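Local coordinates for protein putative sesquiterpene cyclase (PDB 4MC3) that catalyses the magnesium-dependent 1,11-cyclization of (2E,6E)-farnesyl diphosphate to the sesquiterpene alcohol (2Z,6E)-hedycaryol, at residues 207-212 against 270-275. Numbering follows the deposited sequence.
Sequences NKLRRA and QARQEL
K208 reaches across to E274 where two antiparallel helices of the all-helical class I terpene synthase fold, 204-225 and 250-282, pack with local axes 8.8 Å apart. Its chain is extended throughout, with CG anti to the backbone N (chi1 179°), and runs across towards the E274 carboxylate. From CB, CG lies 4.0 Å from A271 CB; CD touches both that methyl and E274 OE1; CE continues beside OE1; and NZ ends in a salt bridge, 3.0 Å from E274 OE1 on its syn side and 20° out of the carboxylate plane. A weak second bond links NZ to E274 OE2. OE2 also accepts a short, bent hydrogen bond from Q270 NE2 (2.6 Å), one helical turn back, so amide and ammonium converge on one carboxylate. An alanine in place of E274 would probably leave the K208 ammonium without its countercharge and beside the Q270 amide nitrogen, with both groups freer to turn. Beside the salt bridge, A271 CB packs on L209 CB, allowing close helix approach; helix 286-309 touches L209 and R272 through A296, A297 and A300. The contact is structural packing away from the nerolidol pocket. L209 CD1 lies 4.0 Å from R272 CG, the two side chains crossing obliquely.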
loop_
_atom_site.group_PDB
_atom_site.type_symbol
_atom_site.label_atom_id
_atom_site.label_comp_id
_atom_site.label_asym_id
_atom_site.label_seq_id
_atom_site.Cartn_x
_atom_site.Cartn_y
_atom_site.Cartn_z
ATOM N N ASN A 207 -3.622 13.897 -3.831
ATOM C CA ASN A 207 -2.917 13.657 -2.571
ATOM C C ASN A 207 -3.893 13.354 -1.443
ATOM O O ASN A 207 -3.638 12.483 -0.605
ATOM C CB ASN A 207 -2.011 14.854 -2.195
ATOM C CG ASN A 207 -0.834 15.051 -3.131
ATOM O OD1 ASN A 207 -0.379 14.165 -3.841
ATOM N ND2 ASN A 207 -0.294 16.256 -3.086
ATOM N N LYS A 208 -5.013 14.067 -1.413
ATOM C CA LYS A 208 -6.034 13.916 -0.401
ATOM C C LYS A 208 -6.662 12.557 -0.526
ATOM O O LYS A 208 -6.958 11.870 0.489
ATOM C CB LYS A 208 -7.065 15.028 -0.566
ATOM C CG LYS A 208 -8.260 15.027 0.399
ATOM C CD LYS A 208 -9.101 16.274 0.116
ATOM C CE LYS A 208 -10.413 16.264 0.875
ATOM N NZ LYS A 208 -11.170 17.547 0.745
ATOM N N LEU A 209 -6.944 12.166 -1.767
ATOM C CA LEU A 209 -7.518 10.833 -2.040
ATOM C C LEU A 209 -6.574 9.710 -1.610
ATOM O O LEU A 209 -7.030 8.718 -0.994
ATOM C CB LEU A 209 -7.799 10.716 -3.566
ATOM C CG LEU A 209 -8.341 9.367 -4.067
ATOM C CD1 LEU A 209 -9.652 8.999 -3.423
ATOM C CD2 LEU A 209 -8.473 9.414 -5.585
ATOM N N ARG A 210 -5.315 9.844 -1.987
ATOM C CA ARG A 210 -4.298 8.823 -1.697
ATOM C C ARG A 210 -4.181 8.657 -0.159
ATOM O O ARG A 210 -4.186 7.543 0.347
ATOM C CB ARG A 210 -2.947 9.242 -2.296
ATOM C CG ARG A 210 -1.749 8.340 -2.033
ATOM C CD ARG A 210 -0.432 8.831 -2.628
ATOM N NE ARG A 210 -0.572 8.911 -4.071
ATOM C CZ ARG A 210 -0.617 10.038 -4.820
ATOM N NH1 ARG A 210 -0.424 11.227 -4.321
ATOM N NH2 ARG A 210 -0.834 9.918 -6.128
ATOM N N ARG A 211 -4.071 9.747 0.575
ATOM C CA ARG A 211 -3.949 9.674 2.024
ATOM C C ARG A 211 -5.173 9.083 2.669
ATOM O O ARG A 211 -5.075 8.153 3.507
ATOM C CB ARG A 211 -3.631 11.056 2.628
ATOM C CG ARG A 211 -3.691 11.020 4.165
ATOM C CD ARG A 211 -3.324 12.372 4.760
ATOM N NE ARG A 211 -3.641 12.362 6.181
ATOM C CZ ARG A 211 -2.784 12.285 7.194
ATOM N NH1 ARG A 211 -1.485 12.227 7.014
ATOM N NH2 ARG A 211 -3.283 12.308 8.424
ATOM N N ALA A 212 -6.361 9.560 2.303
ATOM C CA ALA A 212 -7.569 9.063 2.918
ATOM C C ALA A 212 -7.846 7.632 2.590
ATOM O O ALA A 212 -8.298 6.846 3.456
ATOM C CB ALA A 212 -8.754 9.938 2.543
ATOM N N GLN A 270 -15.331 13.009 -1.170
ATOM C CA GLN A 270 -15.089 14.427 -1.464
ATOM C C GLN A 270 -13.929 14.630 -2.422
ATOM O O GLN A 270 -14.038 15.396 -3.366
ATOM C CB GLN A 270 -14.829 15.214 -0.174
ATOM C CG GLN A 270 -14.828 16.735 -0.369
ATOM C CD GLN A 270 -14.447 17.534 0.884
ATOM O OE1 GLN A 270 -14.447 17.022 2.005
ATOM N NE2 GLN A 270 -14.116 18.808 0.688
ATOM N N ALA A 271 -12.798 13.950 -2.178
ATOM C CA ALA A 271 -11.616 14.141 -3.000
ATOM C C ALA A 271 -11.852 13.736 -4.463
ATOM O O ALA A 271 -11.229 14.287 -5.388
ATOM C CB ALA A 271 -10.437 13.361 -2.457
ATOM N N ARG A 272 -12.636 12.673 -4.654
ATOM C CA ARG A 272 -12.965 12.244 -6.019
ATOM C C ARG A 272 -13.690 13.330 -6.792
ATOM O O ARG A 272 -13.379 13.582 -7.947
ATOM C CB ARG A 272 -13.777 10.958 -6.023
ATOM C CG ARG A 272 -12.910 9.753 -5.657
ATOM C CD ARG A 272 -13.700 8.455 -5.777
ATOM N NE ARG A 272 -13.872 8.083 -7.184
ATOM C CZ ARG A 272 -14.609 7.060 -7.614
ATOM N NH1 ARG A 272 -15.292 6.292 -6.761
ATOM N NH2 ARG A 272 -14.685 6.813 -8.910
ATOM N N GLN A 273 -14.625 13.994 -6.122
ATOM C CA GLN A 273 -15.354 15.103 -6.748
ATOM C C GLN A 273 -14.414 16.243 -7.063
ATOM O O GLN A 273 -14.462 16.836 -8.150
ATOM C CB GLN A 273 -16.498 15.560 -5.831
ATOM C CG GLN A 273 -17.647 14.563 -5.816
ATOM C CD GLN A 273 -18.010 14.038 -7.218
ATOM O OE1 GLN A 273 -18.509 14.791 -8.064
ATOM N NE2 GLN A 273 -17.749 12.744 -7.468
ATOM N N GLU A 274 -13.563 16.567 -6.097
ATOM C CA GLU A 274 -12.603 17.639 -6.230
ATOM C C GLU A 274 -11.598 17.345 -7.342
ATOM O O GLU A 274 -11.140 18.248 -8.052
ATOM C CB GLU A 274 -11.914 17.896 -4.885
ATOM C CG GLU A 274 -12.857 18.526 -3.852
ATOM C CD GLU A 274 -12.283 18.579 -2.452
ATOM O OE1 GLU A 274 -11.190 18.022 -2.197
ATOM O OE2 GLU A 274 -12.945 19.175 -1.582
ATOM N N LEU A 275 -11.271 16.069 -7.529
ATOM C CA LEU A 275 -10.361 15.711 -8.586
ATOM C C LEU A 275 -10.935 16.019 -9.965
ATOM O O LEU A 275 -10.245 16.534 -10.834
ATOM C CB LEU A 275 -10.018 14.227 -8.478
ATOM C CG LEU A 275 -9.162 13.626 -9.566
ATOM C CD1 LEU A 275 -7.784 14.274 -9.696
ATOM C CD2 LEU A 275 -9.010 12.113 -9.349
#